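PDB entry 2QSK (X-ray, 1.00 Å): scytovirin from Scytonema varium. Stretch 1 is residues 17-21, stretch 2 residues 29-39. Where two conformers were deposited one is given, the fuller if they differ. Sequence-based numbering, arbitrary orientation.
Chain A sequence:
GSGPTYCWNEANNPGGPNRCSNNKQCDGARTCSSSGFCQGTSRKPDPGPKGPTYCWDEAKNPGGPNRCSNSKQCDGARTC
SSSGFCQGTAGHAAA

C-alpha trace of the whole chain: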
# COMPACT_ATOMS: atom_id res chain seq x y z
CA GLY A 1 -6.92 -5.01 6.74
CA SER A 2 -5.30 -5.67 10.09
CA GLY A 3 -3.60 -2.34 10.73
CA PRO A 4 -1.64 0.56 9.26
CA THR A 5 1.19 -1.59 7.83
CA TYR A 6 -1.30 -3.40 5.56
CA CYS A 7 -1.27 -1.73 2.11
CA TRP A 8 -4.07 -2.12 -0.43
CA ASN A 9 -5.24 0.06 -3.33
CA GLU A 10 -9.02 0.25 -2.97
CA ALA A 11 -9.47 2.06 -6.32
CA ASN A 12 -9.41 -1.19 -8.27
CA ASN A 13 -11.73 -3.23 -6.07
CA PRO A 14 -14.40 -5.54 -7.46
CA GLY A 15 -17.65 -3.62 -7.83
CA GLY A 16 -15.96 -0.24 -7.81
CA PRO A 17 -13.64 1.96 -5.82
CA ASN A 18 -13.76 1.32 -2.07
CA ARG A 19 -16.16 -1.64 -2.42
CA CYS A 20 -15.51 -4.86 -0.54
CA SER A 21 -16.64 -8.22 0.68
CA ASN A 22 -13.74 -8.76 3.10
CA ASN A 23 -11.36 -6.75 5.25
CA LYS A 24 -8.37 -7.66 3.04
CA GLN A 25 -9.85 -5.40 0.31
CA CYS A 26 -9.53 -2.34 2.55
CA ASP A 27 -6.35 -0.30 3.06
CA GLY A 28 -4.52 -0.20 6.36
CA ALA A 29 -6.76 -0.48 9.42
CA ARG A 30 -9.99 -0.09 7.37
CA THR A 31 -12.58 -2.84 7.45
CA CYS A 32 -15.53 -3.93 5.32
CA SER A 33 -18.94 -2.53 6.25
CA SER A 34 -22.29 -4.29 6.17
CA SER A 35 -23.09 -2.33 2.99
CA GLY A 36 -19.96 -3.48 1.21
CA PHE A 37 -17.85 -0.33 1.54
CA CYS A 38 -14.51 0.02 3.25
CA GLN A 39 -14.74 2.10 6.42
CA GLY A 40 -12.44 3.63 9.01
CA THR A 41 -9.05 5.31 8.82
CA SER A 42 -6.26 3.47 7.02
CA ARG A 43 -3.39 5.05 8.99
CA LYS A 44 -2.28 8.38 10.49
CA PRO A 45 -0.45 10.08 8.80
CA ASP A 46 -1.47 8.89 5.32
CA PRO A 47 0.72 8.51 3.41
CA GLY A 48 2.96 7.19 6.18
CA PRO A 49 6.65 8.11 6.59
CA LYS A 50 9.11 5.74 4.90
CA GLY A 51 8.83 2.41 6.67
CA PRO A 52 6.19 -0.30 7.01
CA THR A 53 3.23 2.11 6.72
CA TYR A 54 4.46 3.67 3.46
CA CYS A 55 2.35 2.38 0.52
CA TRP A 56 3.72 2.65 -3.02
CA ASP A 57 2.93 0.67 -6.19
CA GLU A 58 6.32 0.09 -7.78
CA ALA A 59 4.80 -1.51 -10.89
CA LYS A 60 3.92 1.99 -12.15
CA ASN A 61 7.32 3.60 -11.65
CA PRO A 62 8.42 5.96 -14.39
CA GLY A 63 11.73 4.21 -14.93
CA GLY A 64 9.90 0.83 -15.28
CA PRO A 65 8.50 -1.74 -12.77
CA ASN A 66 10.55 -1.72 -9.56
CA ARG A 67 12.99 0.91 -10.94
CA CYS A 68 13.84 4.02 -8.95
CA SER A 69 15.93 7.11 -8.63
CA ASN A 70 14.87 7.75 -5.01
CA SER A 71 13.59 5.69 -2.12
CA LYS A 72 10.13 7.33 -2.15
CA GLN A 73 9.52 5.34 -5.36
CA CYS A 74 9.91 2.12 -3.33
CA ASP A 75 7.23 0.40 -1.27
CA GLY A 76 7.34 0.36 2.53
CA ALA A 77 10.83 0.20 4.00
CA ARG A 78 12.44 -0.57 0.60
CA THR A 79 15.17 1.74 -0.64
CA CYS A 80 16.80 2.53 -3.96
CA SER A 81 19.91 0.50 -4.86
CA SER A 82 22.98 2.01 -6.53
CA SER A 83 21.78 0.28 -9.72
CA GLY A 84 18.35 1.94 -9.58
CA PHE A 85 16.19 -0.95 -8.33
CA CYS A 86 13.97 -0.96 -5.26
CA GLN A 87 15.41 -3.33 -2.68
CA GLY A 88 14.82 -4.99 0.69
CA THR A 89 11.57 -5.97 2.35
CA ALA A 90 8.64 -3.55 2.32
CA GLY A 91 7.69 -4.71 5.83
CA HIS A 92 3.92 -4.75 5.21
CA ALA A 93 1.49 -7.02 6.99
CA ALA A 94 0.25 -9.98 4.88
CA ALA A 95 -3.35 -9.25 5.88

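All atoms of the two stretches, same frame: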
# COMPACT_ATOMS: atom_id res chain seq x y z
N PRO A 17 -14.56 1.44 -6.82
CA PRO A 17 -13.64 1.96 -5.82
C PRO A 17 -14.23 1.83 -4.41
O PRO A 17 -15.40 2.15 -4.17
CB PRO A 17 -13.47 3.43 -6.23
CG PRO A 17 -13.73 3.44 -7.71
CD PRO A 17 -14.84 2.43 -7.89
N ASN A 18 -13.40 1.36 -3.48
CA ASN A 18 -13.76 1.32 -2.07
C ASN A 18 -14.85 0.30 -1.76
O ASN A 18 -15.36 0.29 -0.63
CB ASN A 18 -14.18 2.71 -1.54
CG ASN A 18 -13.26 3.79 -1.98
OD1 ASN A 18 -13.64 4.67 -2.77
ND2 ASN A 18 -12.00 3.74 -1.53
N ARG A 19 -15.19 -0.59 -2.69
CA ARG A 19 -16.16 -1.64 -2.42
C ARG A 19 -15.45 -2.89 -1.93
O ARG A 19 -14.30 -3.16 -2.29
CB ARG A 19 -16.98 -1.97 -3.67
CG ARG A 19 -17.70 -0.77 -4.27
CD ARG A 19 -18.48 0.04 -3.27
NE ARG A 19 -19.55 -0.70 -2.60
CZ ARG A 19 -20.82 -0.72 -2.99
NH1 ARG A 19 -21.19 -0.17 -4.14
NH2 ARG A 19 -21.72 -1.34 -2.24
N CYS A 20 -16.15 -3.70 -1.14
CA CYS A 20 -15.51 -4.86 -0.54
C CYS A 20 -16.51 -5.93 -0.14
O CYS A 20 -17.67 -5.64 0.12
CB CYS A 20 -14.71 -4.43 0.70
SG CYS A 20 -15.76 -3.62 1.96
N SER A 21 -15.99 -7.15 -0.07
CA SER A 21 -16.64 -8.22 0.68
C SER A 21 -15.83 -8.71 1.87
O SER A 21 -16.37 -9.43 2.70
CB SER A 21 -17.03 -9.39 -0.22
OG SER A 21 -15.90 -9.91 -0.87
N ALA A 29 -5.86 -0.04 8.35
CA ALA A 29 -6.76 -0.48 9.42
C ALA A 29 -8.24 -0.42 9.03
O ALA A 29 -9.09 -0.67 9.89
CB ALA A 29 -6.51 0.40 10.67
N ARG A 30 -8.58 -0.12 7.77
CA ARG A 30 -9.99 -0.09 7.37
C ARG A 30 -10.56 -1.51 7.30
O ARG A 30 -9.85 -2.48 7.09
CB ARG A 30 -10.12 0.64 6.03
CG ARG A 30 -9.92 2.13 6.20
CD ARG A 30 -9.65 2.88 4.93
NE ARG A 30 -10.61 2.76 3.85
CZ ARG A 30 -11.65 3.57 3.64
NH1 ARG A 30 -12.23 3.53 2.46
NH2 ARG A 30 -12.09 4.42 4.56
N THR A 31 -11.88 -1.59 7.46
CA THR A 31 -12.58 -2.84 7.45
C THR A 31 -13.83 -2.75 6.58
O THR A 31 -14.30 -1.66 6.22
CB THR A 31 -12.95 -3.31 8.88
OG1 THR A 31 -13.73 -2.31 9.53
CG2 THR A 31 -11.71 -3.57 9.73
N CYS A 32 -14.40 -3.90 6.23
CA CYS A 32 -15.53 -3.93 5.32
C CYS A 32 -16.84 -3.78 6.08
O CYS A 32 -17.11 -4.50 7.05
CB CYS A 32 -15.51 -5.21 4.48
SG CYS A 32 -16.59 -5.15 3.06
N SER A 33 -17.66 -2.83 5.63
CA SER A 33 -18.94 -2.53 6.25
C SER A 33 -20.02 -3.51 5.81
O SER A 33 -19.90 -4.22 4.81
CB SER A 33 -19.40 -1.11 5.90
OG SER A 33 -19.94 -1.08 4.58
N SER A 34 -21.14 -3.48 6.53
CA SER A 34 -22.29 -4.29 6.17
C SER A 34 -22.85 -3.92 4.81
O SER A 34 -23.52 -4.74 4.20
CB SER A 34 -23.35 -4.20 7.27
OG SER A 34 -23.72 -2.86 7.47
N SER A 35 -22.61 -2.71 4.33
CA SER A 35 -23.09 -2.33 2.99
C SER A 35 -22.05 -2.50 1.90
O SER A 35 -22.28 -2.08 0.75
CB SER A 35 -23.65 -0.94 2.98
OG SER A 35 -22.67 -0.09 3.42
N GLY A 36 -20.94 -3.15 2.22
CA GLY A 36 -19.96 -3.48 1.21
C GLY A 36 -19.08 -2.33 0.80
O GLY A 36 -18.62 -2.29 -0.36
N PHE A 37 -18.82 -1.41 1.72
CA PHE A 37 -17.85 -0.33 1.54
C PHE A 37 -16.77 -0.45 2.59
O PHE A 37 -17.04 -0.77 3.77
CB PHE A 37 -18.51 1.03 1.71
CG PHE A 37 -19.37 1.45 0.54
CD1 PHE A 37 -18.82 2.20 -0.50
CD2 PHE A 37 -20.71 1.14 0.48
CE1 PHE A 37 -19.59 2.62 -1.57
CE2 PHE A 37 -21.50 1.56 -0.60
CZ PHE A 37 -20.93 2.30 -1.61
N CYS A 38 -15.55 -0.09 2.23
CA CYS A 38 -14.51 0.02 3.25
C CYS A 38 -14.80 1.20 4.16
O CYS A 38 -15.33 2.24 3.73
CB CYS A 38 -13.16 0.20 2.59
SG CYS A 38 -12.60 -1.22 1.66
N GLN A 39 -14.45 1.05 5.44
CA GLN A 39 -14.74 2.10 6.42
C GLN A 39 -13.60 2.16 7.44
O GLN A 39 -12.89 1.19 7.70
CB GLN A 39 -16.08 1.92 7.10
CG GLN A 39 -16.18 0.71 8.03
CD GLN A 39 -17.59 0.47 8.61
OE1 GLN A 39 -17.98 -0.67 8.84
NE2 GLN A 39 -18.33 1.53 8.84
O HOH W 1 -15.54 3.12 1.14

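The guanidinium of Arg 19 lies flat on the ring of Phe 37, planes 3° apart, with Arg 19 CZ 3.6 Å from the centroid of the six Phe 37 ring carbons, a cation-pi stack formed near the surface. Both CA-to-CB bonds point away from the opposing stretch, yet the ends of both side chains come nearer. Arg 19 does this with three successive m torsions, which fold the chain so that its CD also packs over the ring, 3.3 Å from Phe 37 CE1. Stacking leaves the guanidinium edge free for the turn from Ser 33 to Gly 36: Arg 19 NE donates to Gly 36 O (2.9 Å, nearly linear) and Arg 19 NH2 to Ser 35 O (3.1 Å, more bent). Arginine suits the site because one planar group offers both a face to the ring and N-H donors to the carbonyls.

Beneath this pair the backbones form a single beta bridge, Arg 19 with Phe 37. Cys 38 N donates to Asn 18 O and Cys 20 N to Gly 36 O, each at 2.9 Å, so Gly 36 O accepts from both the backbone of Cys 20 and the side chain of Arg 19. A water donates to Cys 38 O (2.7 Å from its O) and weakly to Asn 18 O.

The covalent tie is the disulfide Cys 20 SG to Cys 32 SG, 2.1 Å, with chi3 98°. Cys 20 (p) and Cys 32 (t) both point toward the opposing stretch, and Cys 20 CB packs 4.0 Å from SG of the buried Cys 38. Gly 36 closes its type I turn at phi 78°, a value that favours glycine, and presents its carbonyl to stretch 1. Together the stretches bury 449 Å², with Cys 20 the most covered residue.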